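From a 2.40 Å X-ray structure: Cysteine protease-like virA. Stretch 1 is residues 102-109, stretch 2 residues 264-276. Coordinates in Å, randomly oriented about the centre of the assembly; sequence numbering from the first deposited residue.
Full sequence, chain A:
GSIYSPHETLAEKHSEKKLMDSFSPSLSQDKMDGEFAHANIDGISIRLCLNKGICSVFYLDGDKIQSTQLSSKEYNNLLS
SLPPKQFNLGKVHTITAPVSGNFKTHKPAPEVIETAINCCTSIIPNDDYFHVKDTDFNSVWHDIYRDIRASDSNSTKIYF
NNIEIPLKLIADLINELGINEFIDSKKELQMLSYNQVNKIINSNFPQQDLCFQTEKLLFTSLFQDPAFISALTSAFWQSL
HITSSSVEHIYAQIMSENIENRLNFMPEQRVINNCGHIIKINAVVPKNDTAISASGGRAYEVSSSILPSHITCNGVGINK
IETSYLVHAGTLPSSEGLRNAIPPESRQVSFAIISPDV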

# COMPACT_ATOMS: atom_id res chain seq x y z
N ASN A 102 -10.36 -9.78 20.67
CA ASN A 102 -11.29 -9.51 21.75
C ASN A 102 -11.89 -8.13 21.52
O ASN A 102 -11.39 -7.37 20.69
CB ASN A 102 -10.60 -9.59 23.11
CG ASN A 102 -9.67 -8.43 23.35
OD1 ASN A 102 -8.56 -8.40 22.83
ND2 ASN A 102 -10.12 -7.47 24.14
N PHE A 103 -12.96 -7.83 22.23
CA PHE A 103 -13.68 -6.58 22.00
C PHE A 103 -13.43 -5.61 23.13
O PHE A 103 -14.17 -4.65 23.32
CB PHE A 103 -15.18 -6.84 21.83
CG PHE A 103 -15.51 -7.68 20.63
CD1 PHE A 103 -16.17 -8.89 20.78
CD2 PHE A 103 -15.17 -7.26 19.35
CE1 PHE A 103 -16.50 -9.66 19.67
CE2 PHE A 103 -15.49 -8.03 18.24
CZ PHE A 103 -16.15 -9.24 18.40
N LYS A 104 -12.36 -5.87 23.87
CA LYS A 104 -11.96 -5.00 24.97
C LYS A 104 -10.62 -4.30 24.69
O LYS A 104 -9.92 -3.91 25.63
CB LYS A 104 -11.90 -5.80 26.28
CG LYS A 104 -13.26 -6.41 26.68
CD LYS A 104 -13.15 -7.33 27.89
CE LYS A 104 -14.47 -8.06 28.16
NZ LYS A 104 -14.54 -8.67 29.53
N THR A 105 -10.27 -4.15 23.41
CA THR A 105 -9.07 -3.44 22.99
C THR A 105 -9.42 -2.26 22.07
O THR A 105 -10.48 -2.24 21.45
CB THR A 105 -8.07 -4.35 22.26
OG1 THR A 105 -7.88 -5.54 23.03
CG2 THR A 105 -6.72 -3.66 22.12
N HIS A 106 -8.52 -1.30 22.00
CA HIS A 106 -8.76 -0.07 21.26
C HIS A 106 -7.95 -0.04 19.97
O HIS A 106 -8.05 0.90 19.19
CB HIS A 106 -8.37 1.13 22.14
CG HIS A 106 -6.92 1.16 22.52
ND1 HIS A 106 -6.43 0.50 23.62
CD2 HIS A 106 -5.86 1.75 21.93
CE1 HIS A 106 -5.13 0.69 23.71
NE2 HIS A 106 -4.75 1.45 22.69
N LYS A 107 -7.15 -1.08 19.73
CA LYS A 107 -6.28 -1.12 18.56
C LYS A 107 -6.07 -2.56 18.06
O LYS A 107 -6.22 -3.52 18.83
CB LYS A 107 -4.92 -0.49 18.90
CG LYS A 107 -4.13 -1.24 19.99
CD LYS A 107 -2.80 -0.57 20.30
CE LYS A 107 -2.08 -1.26 21.46
NZ LYS A 107 -2.83 -1.18 22.75
N PRO A 108 -5.71 -2.72 16.77
CA PRO A 108 -5.45 -4.06 16.25
C PRO A 108 -4.27 -4.67 16.96
O PRO A 108 -3.35 -3.92 17.34
CB PRO A 108 -5.08 -3.81 14.78
CG PRO A 108 -5.63 -2.44 14.45
CD PRO A 108 -5.63 -1.67 15.74
N ALA A 109 -4.27 -5.99 17.13
CA ALA A 109 -3.08 -6.68 17.64
C ALA A 109 -1.94 -6.60 16.63
O ALA A 109 -2.16 -6.42 15.44
CB ALA A 109 -3.40 -8.13 17.93
N ASN A 264 -22.66 -3.76 17.29
CA ASN A 264 -23.03 -5.10 17.73
C ASN A 264 -22.08 -5.65 18.81
O ASN A 264 -22.52 -6.21 19.80
CB ASN A 264 -23.04 -6.03 16.51
CG ASN A 264 -24.22 -6.97 16.50
OD1 ASN A 264 -25.25 -6.69 17.11
ND2 ASN A 264 -24.09 -8.08 15.78
N PHE A 265 -20.78 -5.45 18.61
CA PHE A 265 -19.78 -6.14 19.42
C PHE A 265 -19.07 -5.26 20.44
O PHE A 265 -18.73 -5.73 21.53
CB PHE A 265 -18.75 -6.84 18.52
CG PHE A 265 -19.37 -7.81 17.54
CD1 PHE A 265 -19.15 -7.68 16.18
CD2 PHE A 265 -20.19 -8.84 17.98
CE1 PHE A 265 -19.73 -8.55 15.28
CE2 PHE A 265 -20.78 -9.73 17.08
CZ PHE A 265 -20.55 -9.58 15.73
N MET A 266 -18.84 -3.99 20.12
CA MET A 266 -18.13 -3.12 21.06
C MET A 266 -18.60 -1.67 21.02
O MET A 266 -17.82 -0.78 20.67
CB MET A 266 -16.62 -3.21 20.83
CG MET A 266 -16.21 -3.16 19.37
SD MET A 266 -14.59 -3.92 19.04
CE MET A 266 -13.53 -3.07 20.20
N PRO A 267 -19.87 -1.44 21.39
CA PRO A 267 -20.50 -0.12 21.41
C PRO A 267 -19.77 0.82 22.37
O PRO A 267 -19.62 2.00 22.09
CB PRO A 267 -21.92 -0.40 21.95
CG PRO A 267 -22.10 -1.85 21.95
CD PRO A 267 -20.74 -2.49 21.94
N GLU A 268 -19.33 0.28 23.50
CA GLU A 268 -18.72 1.07 24.57
C GLU A 268 -17.23 1.29 24.31
O GLU A 268 -16.69 2.33 24.66
CB GLU A 268 -18.94 0.40 25.93
CG GLU A 268 -18.00 -0.78 26.25
CD GLU A 268 -18.09 -1.92 25.25
OE1 GLU A 268 -19.14 -2.07 24.60
OE2 GLU A 268 -17.10 -2.67 25.10
N GLN A 269 -16.59 0.31 23.67
CA GLN A 269 -15.15 0.35 23.44
C GLN A 269 -14.72 1.46 22.49
O GLN A 269 -15.41 1.78 21.54
CB GLN A 269 -14.66 -1.01 22.94
CG GLN A 269 -13.15 -1.14 22.94
CD GLN A 269 -12.57 -1.09 24.34
OE1 GLN A 269 -11.55 -0.43 24.57
NE2 GLN A 269 -13.20 -1.79 25.28
N ARG A 270 -13.54 2.00 22.76
CA ARG A 270 -13.05 3.24 22.14
C ARG A 270 -12.56 3.15 20.69
O ARG A 270 -12.91 3.99 19.87
CB ARG A 270 -11.94 3.82 23.02
CG ARG A 270 -11.17 4.97 22.42
CD ARG A 270 -10.00 5.34 23.31
NE ARG A 270 -8.87 5.89 22.55
CZ ARG A 270 -7.77 5.21 22.26
NH1 ARG A 270 -7.63 3.96 22.68
NH2 ARG A 270 -6.79 5.79 21.56
N VAL A 271 -11.72 2.16 20.40
CA VAL A 271 -11.19 1.91 19.03
C VAL A 271 -10.54 3.08 18.26
O VAL A 271 -11.21 3.99 17.76
CB VAL A 271 -12.20 1.21 18.10
CG1 VAL A 271 -11.48 0.72 16.84
CG2 VAL A 271 -12.87 0.07 18.82
N ILE A 272 -9.22 3.02 18.14
CA ILE A 272 -8.48 4.00 17.35
C ILE A 272 -8.97 3.95 15.92
O ILE A 272 -9.35 2.89 15.43
CB ILE A 272 -6.96 3.72 17.36
CG1 ILE A 272 -6.65 2.43 16.58
CG2 ILE A 272 -6.42 3.62 18.79
CD1 ILE A 272 -5.17 2.25 16.31
N ASN A 273 -8.95 5.09 15.24
CA ASN A 273 -9.43 5.16 13.87
C ASN A 273 -8.52 4.49 12.83
O ASN A 273 -8.99 3.73 11.98
CB ASN A 273 -9.63 6.62 13.45
CG ASN A 273 -9.92 6.75 11.96
OD1 ASN A 273 -9.01 6.97 11.15
ND2 ASN A 273 -11.18 6.58 11.59
N ASN A 274 -7.22 4.80 12.91
CA ASN A 274 -6.25 4.41 11.88
C ASN A 274 -4.88 4.11 12.46
O ASN A 274 -4.51 4.66 13.50
CB ASN A 274 -6.14 5.52 10.83
CG ASN A 274 -4.81 5.49 10.09
OD1 ASN A 274 -3.94 6.33 10.34
ND2 ASN A 274 -4.64 4.54 9.17
N CYS A 275 -4.12 3.23 11.79
CA CYS A 275 -2.77 2.85 12.23
C CYS A 275 -1.64 3.40 11.33
O CYS A 275 -0.50 2.96 11.44
CB CYS A 275 -2.64 1.32 12.37
SG CYS A 275 -4.18 0.46 12.86
N GLY A 276 -1.95 4.35 10.45
CA GLY A 276 -0.94 5.02 9.64
C GLY A 276 -0.69 4.43 8.26
O GLY A 276 -1.42 3.53 7.83

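How do two loops with almost no regular structure lie against each other? Stretch 1 has neither helix nor strand, and stretch 2 is mostly loop after the helix that ends at F265. They run in the same general direction: F103 sits opposite M266, K104 opposite Q269 and H106 opposite V271, where the CA atoms of H106 and V271 come within 3.8 Å. The contact, which buries 592 Å² in total, therefore combines side-chain packing at its start with a close backbone approach further along.

What does F103 find at the helix end? F103 has the largest area covered by the other stretch of any residue here, and its ring lies against F265 and M266. The CB of F265 stands over one face, 3.5 Å from the F103 ring centroid and 12° off the ring normal, so its C-H bonds meet the pi cloud. The two phenyl rings are nearly parallel, at 9°, but slid apart with centroids 5.0 Å from each other, and they barely overlap; the CH-pi contact supplies the face-on packing instead. M266 approaches differently, at the ring edge, with its SD 3.4 Å from F103 CD2, where the sulfur meets the ring's hydrogen-bearing rim.

What fills the space beside K104 and T105, whose CA-to-CB bonds both point away from stretch 2? Here the backbone of stretch 1 is the surface that is met. Q269 reaches across it, its NE2 3.5 Å from K104 CA and its CG 3.2 Å from T105 O. The methyl CE of M266 also approaches that carbonyl, 3.4 Å from T105 O. These are packing contacts, and the aliphatic parts of Q269 and M266 share the space around a single oxygen.

Where do the backbones bond? The one hydrogen bond between the stretches runs from I272 N to H106 O, short at 2.6 Å and nearly straight at 170°. The same oxygen receives a CA-H...O contact from V271, with V271 CA 3.3 Å from H106 O, so one carbonyl gathers two neighbouring groups of stretch 2. I272 adds apolar packing: its CG2 lies 3.7 Å from H106 CD2, at the edge of the imidazole.

How does the contact close beyond H106? I272 CD1 packs 3.8 Å from K107 CB and 4.0 Å from P108 CD, while the lysine's end leads away from stretch 2. The buried P108 also meets C275, with P108 CG 3.6 Å from C275 SG, a snug apolar contact. A109, right before a helix, makes no contact with stretch 2.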